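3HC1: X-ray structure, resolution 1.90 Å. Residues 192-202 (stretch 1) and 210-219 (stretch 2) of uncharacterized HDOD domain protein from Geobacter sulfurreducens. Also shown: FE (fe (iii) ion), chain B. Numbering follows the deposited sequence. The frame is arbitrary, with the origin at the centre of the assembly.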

ATOM      1  N   SER A 192      -6.311  -7.150  14.787  1.00 22.03           N
ATOM      2  CA  SER A 192      -6.653  -6.196  13.735  1.00 20.54           C
ATOM      3  C   SER A 192      -6.198  -6.637  12.332  1.00 20.62           C
ATOM      4  O   SER A 192      -5.541  -7.679  12.154  1.00 20.16           O
ATOM      5  N   HIS A 193      -6.513  -5.809  11.343  1.00 16.06           N
ATOM      6  CA  HIS A 193      -6.053  -6.031   9.971  1.00 17.04           C
ATOM      7  C   HIS A 193      -4.523  -6.029   9.838  1.00 17.47           C
ATOM      8  O   HIS A 193      -4.006  -6.568   8.832  1.00 14.86           O
ATOM      9  N   CYS A 194      -3.813  -5.407  10.782  1.00 13.08           N
ATOM     10  CA  CYS A 194      -2.345  -5.504  10.864  1.00 15.50           C
ATOM     11  C   CYS A 194      -1.911  -6.942  11.026  1.00 16.39           C
ATOM     12  O   CYS A 194      -1.128  -7.459  10.253  1.00 16.38           O
ATOM     13  N   GLU A 195      -2.467  -7.630  12.000  1.00 15.55           N
ATOM     14  CA  GLU A 195      -2.118  -9.024  12.235  1.00 15.90           C
ATOM     15  C   GLU A 195      -2.669 -10.004  11.223  1.00 17.85           C
ATOM     16  O   GLU A 195      -1.971 -10.942  10.790  1.00 12.97           O
ATOM     17  N   VAL A 196      -3.932  -9.790  10.827  1.00 13.74           N
ATOM     18  CA  VAL A 196      -4.507 -10.565   9.766  1.00 12.52           C
ATOM     19  C   VAL A 196      -3.725 -10.369   8.491  1.00 14.35           C
ATOM     20  O   VAL A 196      -3.478 -11.343   7.799  1.00 17.00           O
ATOM     21  N   GLY A 197      -3.366  -9.123   8.162  1.00 12.91           N
ATOM     22  CA  GLY A 197      -2.624  -8.859   6.901  1.00 14.25           C
ATOM     23  C   GLY A 197      -1.260  -9.527   6.948  1.00 13.54           C
ATOM     24  O   GLY A 197      -0.741 -10.033   5.927  1.00 17.32           O
ATOM     25  N   PHE A 198      -0.669  -9.501   8.124  1.00 13.49           N
ATOM     26  CA  PHE A 198       0.667 -10.176   8.325  1.00 16.98           C
ATOM     27  C   PHE A 198       0.547 -11.684   8.068  1.00 17.57           C
ATOM     28  O   PHE A 198       1.314 -12.260   7.279  1.00 16.49           O
ATOM     29  N   ALA A 199      -0.454 -12.300   8.701  1.00 15.85           N
ATOM     30  CA  ALA A 199      -0.709 -13.743   8.565  1.00 16.44           C
ATOM     31  C   ALA A 199      -0.946 -14.083   7.103  1.00 17.06           C
ATOM     32  O   ALA A 199      -0.517 -15.106   6.637  1.00 15.70           O
ATOM     33  N   LEU A 200      -1.654 -13.207   6.391  1.00 17.22           N
ATOM     34  CA  LEU A 200      -1.951 -13.389   4.971  1.00 14.22           C
ATOM     35  C   LEU A 200      -0.754 -13.276   4.060  1.00 15.01           C
ATOM     36  O   LEU A 200      -0.472 -14.160   3.237  1.00 16.31           O
ATOM     37  N   ALA A 201       0.006 -12.230   4.250  1.00 16.29           N
ATOM     38  CA  ALA A 201       1.224 -12.035   3.514  1.00 13.63           C
ATOM     39  C   ALA A 201       2.252 -13.152   3.805  1.00 15.05           C
ATOM     40  O   ALA A 201       2.967 -13.606   2.877  1.00 15.92           O
ATOM     41  N   LYS A 202       2.300 -13.627   5.046  1.00 14.92           N
ATOM     42  CA  LYS A 202       3.155 -14.776   5.395  1.00 17.78           C
ATOM     43  C   LYS A 202       2.697 -16.026   4.689  1.00 20.56           C
ATOM     44  O   LYS A 202       3.516 -16.725   4.114  1.00 17.36           O
ATOM     45  N   ILE A 210       7.861  -6.627   3.780  1.00 18.74           N
ATOM     46  CA  ILE A 210       6.454  -6.318   3.439  1.00 15.53           C
ATOM     47  C   ILE A 210       5.575  -6.762   4.592  1.00 16.93           C
ATOM     48  O   ILE A 210       4.719  -5.996   5.051  1.00 17.13           O
ATOM     49  N   CYS A 211       5.754  -7.996   5.056  1.00 15.63           N
ATOM     50  CA  CYS A 211       4.985  -8.508   6.203  1.00 14.82           C
ATOM     51  C   CYS A 211       5.042  -7.571   7.372  1.00 19.39           C
ATOM     52  O   CYS A 211       4.013  -7.236   7.972  1.00 17.74           O
ATOM     53  N   ASP A 212       6.242  -7.112   7.710  1.00 15.68           N
ATOM     54  CA  ASP A 212       6.356  -6.212   8.866  1.00 16.06           C
ATOM     55  C   ASP A 212       5.692  -4.827   8.603  1.00 14.97           C
ATOM     56  O   ASP A 212       5.225  -4.191   9.506  1.00 11.98           O
ATOM     57  N   THR A 213       5.680  -4.363   7.363  1.00 11.70           N
ATOM     58  CA  THR A 213       5.081  -3.097   7.056  1.00 12.63           C
ATOM     59  C   THR A 213       3.575  -3.208   7.345  1.00 15.11           C
ATOM     60  O   THR A 213       3.042  -2.350   8.044  1.00 15.86           O
ATOM     61  N   ILE A 214       2.968  -4.331   6.925  1.00 15.88           N
ATOM     62  CA  ILE A 214       1.528  -4.654   7.169  1.00 14.16           C
ATOM     63  C   ILE A 214       1.242  -4.741   8.686  1.00 16.63           C
ATOM     64  O   ILE A 214       0.294  -4.157   9.158  1.00 16.58           O
ATOM     65  N   LEU A 215       2.159  -5.337   9.451  1.00 16.46           N
ATOM     66  CA  LEU A 215       1.990  -5.504  10.896  1.00 15.91           C
ATOM     67  C   LEU A 215       2.107  -4.217  11.705  1.00 16.43           C
ATOM     68  O   LEU A 215       1.383  -4.026  12.708  1.00 17.83           O
ATOM     69  N   TYR A 216       3.009  -3.333  11.295  1.00 16.03           N
ATOM     70  CA  TYR A 216       3.433  -2.203  12.134  1.00 16.34           C
ATOM     71  C   TYR A 216       3.015  -0.831  11.636  1.00 14.39           C
ATOM     72  O   TYR A 216       3.356   0.181  12.265  1.00 17.37           O
ATOM     73  N   HIS A 217       2.274  -0.789  10.529  1.00 18.43           N
ATOM     74  CA  HIS A 217       1.993   0.477   9.862  1.00 17.03           C
ATOM     75  C   HIS A 217       1.167   1.464  10.641  1.00 14.70           C
ATOM     76  O   HIS A 217       1.183   2.645  10.287  1.00 16.31           O
ATOM     77  N   HIS A 218       0.458   1.005  11.684  1.00 17.08           N
ATOM     78  CA  HIS A 218      -0.275   1.926  12.589  1.00 19.78           C
ATOM     79  C   HIS A 218       0.523   2.345  13.815  1.00 22.43           C
ATOM     80  O   HIS A 218       0.040   3.145  14.584  1.00 24.69           O
ATOM     81  N   ASP A 219       1.750   1.837  14.001  1.00 20.39           N
ATOM     82  CA  ASP A 219       2.641   2.380  15.024  1.00 19.08           C
ATOM     83  C   ASP A 219       4.094   2.082  14.721  1.00 17.10           C
ATOM     84  O   ASP A 219       4.616   1.044  15.110  1.00 18.74           O
TER

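The helix of stretch 1 and the one that enters stretch 2 at I210 run nearly antiparallel, at 165°, with axes as close as 7.4 Å. No hydrogen bond joins the stretches directly; apolar packing, a bridging water and a shared iron make the contact.

S192 (chi1 p) touches nothing across the gap but prepares the helix start. Its OG accepts from C194 N at 3.0 Å as the N-cap, and donates to E195 OE1 at 2.6 Å, fixing that carboxylate beside the helix's first turn.

H193 (p, chi2 -73°) leaves its backbone sideways, yet its ring end reaches the metal. NE2 of H193 binds FE at 2.3 Å, and NE2 of H217 and NE2 of H218 each bind FE at 2.2 Å; water 2 binds through its O at 1.9 Å from FE, and two further ligands come from elsewhere in the structure. The three nitrogens converge because they share the ion, so the 3.0 Å between H193 NE2 and H218 NE2 is no hydrogen bond. H193 meets both partner rings rim to rim. H217 (p) is also steadied by a weak bond from its ND1 to I214 O, 2.8 Å.

C194 (m) sits where the backbones come closest, its CA 4.3 Å from L215 CA. The small side chain suits this spacing: CB lies 3.3 Å from L215 O, CA makes a CA-H...O contact with I214 O at 3.4 Å, and SG lies obliquely to the H217 ring and at the edge of the H218 ring (H218 chi1 m).

E195 (m) points its CB away, but CG still lies 3.9 Å from L215 CD1. Water 1 donates to L215 O at 3.1 Å and, weakly, to E195 OE2 at 3.3 Å, bridging the stretches.

G197 is the clearest rule. I214 (m, t) points toward stretch 1 as a knob among C194, G197, F198 and A201, and its CG2 comes 3.3 Å from G197 C. A CB on G197 would fall 2.4 Å from that CG2, a clash, so the bare position makes room for the knob.

F198 (t, chi2 89°) brings its ring to the second helix, with CD1 3.2 Å from C211 O. CD1 is 3.7 Å from L215 CB, and L215 (t, p) places CD2 over one face; C211 O and D212 OD1 lie at the ring edge.

A201 points toward stretch 2 and closes the pocket, its CB 3.5 Å from I214 CD1 and 3.7 Å from C211 SG. Finally, exposed K202 (m, m, m, t) brings CD within 3.5 Å of C211 SG, covering this cysteine (m) with its aliphatic chain.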

ATOM      1  CB  SER A 192      -6.047  -4.835  14.088  1.00 21.51           C
ATOM      2  OG  SER A 192      -4.729  -4.721  13.547  1.00 20.06           O
ATOM      3  CB  HIS A 193      -6.645  -5.022   8.986  1.00 17.19           C
ATOM      4  CG  HIS A 193      -6.163  -3.625   9.196  1.00 15.09           C
ATOM      5  ND1 HIS A 193      -6.576  -2.846  10.264  1.00 17.21           N
ATOM      6  CD2 HIS A 193      -5.258  -2.888   8.518  1.00 13.52           C
ATOM      7  CE1 HIS A 193      -5.975  -1.674  10.195  1.00 20.13           C
ATOM      8  NE2 HIS A 193      -5.191  -1.665   9.132  1.00 13.76           N
ATOM      9  CB  CYS A 194      -1.786  -4.683  11.991  1.00 18.01           C
ATOM     10  SG  CYS A 194      -2.094  -2.906  11.837  1.00 20.34           S
ATOM     11  CB  GLU A 195      -2.591  -9.395  13.642  1.00 15.73           C
ATOM     12  CG  GLU A 195      -1.855  -8.603  14.689  1.00 20.24           C
ATOM     13  CD  GLU A 195      -2.540  -7.297  15.071  1.00 22.79           C
ATOM     14  OE1 GLU A 195      -3.522  -6.865  14.446  1.00 19.03           O
ATOM     15  OE2 GLU A 195      -2.066  -6.713  16.021  1.00 26.17           O
ATOM     16  CB  VAL A 196      -6.022 -10.213   9.529  1.00 11.93           C
ATOM     17  CG1 VAL A 196      -6.663 -10.952   8.314  1.00 14.85           C
ATOM     18  CG2 VAL A 196      -6.795 -10.605  10.792  1.00 10.55           C
ATOM     19  CB  PHE A 198       1.162  -9.884   9.741  1.00 16.67           C
ATOM     20  CG  PHE A 198       2.459 -10.523  10.082  1.00 14.30           C
ATOM     21  CD1 PHE A 198       3.671  -9.850   9.820  1.00 11.69           C
ATOM     22  CD2 PHE A 198       2.481 -11.788  10.673  1.00 17.97           C
ATOM     23  CE1 PHE A 198       4.872 -10.429  10.207  1.00 11.54           C
ATOM     24  CE2 PHE A 198       3.693 -12.410  11.010  1.00 19.23           C
ATOM     25  CZ  PHE A 198       4.880 -11.720  10.757  1.00 11.55           C
ATOM     26  CB  ALA A 199      -1.947 -14.159   9.363  1.00 14.32           C
ATOM     27  CB  LEU A 200      -3.105 -12.450   4.507  1.00 16.82           C
ATOM     28  CG  LEU A 200      -3.656 -12.676   3.084  1.00 23.91           C
ATOM     29  CD1 LEU A 200      -4.200 -14.078   2.823  1.00 23.41           C
ATOM     30  CD2 LEU A 200      -4.705 -11.631   2.772  1.00 20.46           C
ATOM     31  CB  ALA A 201       1.808 -10.639   3.856  1.00 12.45           C
ATOM     32  CB  LYS A 202       3.243 -15.043   6.894  1.00 21.16           C
ATOM     33  CG  LYS A 202       3.970 -13.950   7.720  1.00 23.39           C
ATOM     34  CD  LYS A 202       5.486 -13.911   7.468  1.00 34.12           C
ATOM     35  CE  LYS A 202       6.199 -14.887   8.338  1.00 38.27           C
ATOM     36  NZ  LYS A 202       7.515 -15.195   7.781  1.00 29.65           N
ATOM     37  CB  ILE A 210       5.999  -7.024   2.108  1.00 11.91           C
ATOM     38  CG1 ILE A 210       6.793  -6.458   0.926  1.00 19.80           C
ATOM     39  CG2 ILE A 210       4.489  -6.847   1.855  1.00 11.25           C
ATOM     40  CD1 ILE A 210       6.857  -7.356  -0.327  1.00 14.41           C
ATOM     41  CB  CYS A 211       5.498  -9.889   6.605  1.00 16.35           C
ATOM     42  SG  CYS A 211       5.173 -11.165   5.358  1.00 16.10           S
ATOM     43  CB  ASP A 212       7.821  -6.005   9.178  1.00 18.04           C
ATOM     44  CG  ASP A 212       8.517  -7.267   9.690  1.00 18.85           C
ATOM     45  OD1 ASP A 212       7.882  -8.355   9.859  1.00 14.88           O
ATOM     46  OD2 ASP A 212       9.760  -7.173   9.878  1.00 21.00           O
ATOM     47  CB  THR A 213       5.275  -2.687   5.601  1.00 16.04           C
ATOM     48  OG1 THR A 213       6.666  -2.440   5.334  1.00 14.23           O
ATOM     49  CG2 THR A 213       4.433  -1.429   5.292  1.00 12.73           C
ATOM     50  CB  ILE A 214       1.134  -5.932   6.417  1.00 16.11           C
ATOM     51  CG1 ILE A 214       1.303  -5.784   4.902  1.00 13.69           C
ATOM     52  CG2 ILE A 214      -0.337  -6.348   6.699  1.00 15.11           C
ATOM     53  CD1 ILE A 214       1.260  -7.181   4.176  1.00 13.22           C
ATOM     54  CB  LEU A 215       3.028  -6.523  11.426  1.00 16.27           C
ATOM     55  CG  LEU A 215       2.994  -6.890  12.924  1.00 15.90           C
ATOM     56  CD1 LEU A 215       1.612  -7.424  13.342  1.00 18.87           C
ATOM     57  CD2 LEU A 215       4.103  -7.908  13.283  1.00 13.60           C
ATOM     58  CB  TYR A 216       4.949  -2.214  12.307  1.00 14.91           C
ATOM     59  CG  TYR A 216       5.551  -3.433  12.978  1.00 16.12           C
ATOM     60  CD1 TYR A 216       5.231  -3.781  14.292  1.00 24.51           C
ATOM     61  CD2 TYR A 216       6.525  -4.184  12.325  1.00 18.20           C
ATOM     62  CE1 TYR A 216       5.845  -4.916  14.917  1.00 18.25           C
ATOM     63  CE2 TYR A 216       7.145  -5.287  12.927  1.00 20.97           C
ATOM     64  CZ  TYR A 216       6.793  -5.655  14.195  1.00 24.12           C
ATOM     65  OH  TYR A 216       7.444  -6.725  14.723  1.00 23.89           O
ATOM     66  CB  HIS A 217       1.440   0.289   8.462  1.00 17.67           C
ATOM     67  CG  HIS A 217       0.020  -0.194   8.413  1.00 13.51           C
ATOM     68  ND1 HIS A 217      -0.319  -1.526   8.252  1.00 14.10           N
ATOM     69  CD2 HIS A 217      -1.142   0.498   8.385  1.00 11.82           C
ATOM     70  CE1 HIS A 217      -1.634  -1.634   8.195  1.00 20.15           C
ATOM     71  NE2 HIS A 217      -2.155  -0.434   8.372  1.00 13.49           N
ATOM     72  CB  HIS A 218      -1.668   1.358  12.989  1.00 17.39           C
ATOM     73  CG  HIS A 218      -2.648   1.354  11.862  1.00 15.61           C
ATOM     74  ND1 HIS A 218      -3.288   2.503  11.446  1.00 12.33           N
ATOM     75  CD2 HIS A 218      -3.100   0.359  11.044  1.00 15.75           C
ATOM     76  CE1 HIS A 218      -4.043   2.228  10.391  1.00 14.82           C
ATOM     77  NE2 HIS A 218      -3.982   0.929  10.141  1.00  8.10           N
ATOM     78  CB  ASP A 219       2.300   1.870  16.396  1.00 23.20           C
ATOM     79  CG  ASP A 219       3.088   2.595  17.511  1.00 21.99           C
ATOM     80  OD1 ASP A 219       3.785   3.639  17.276  1.00 27.47           O
ATOM     81  OD2 ASP A 219       2.991   2.082  18.619  1.00 29.65           O
TER
HETATM   82 FE    FE B 305      -4.245   0.158   8.103  1.00 14.71          FE
HETATM   83  O   HOH W   1       0.704  -4.916  15.642  1.00 38.33           O
HETATM   84  O   HOH W   2      -3.524   1.743   7.365  1.00 15.87           O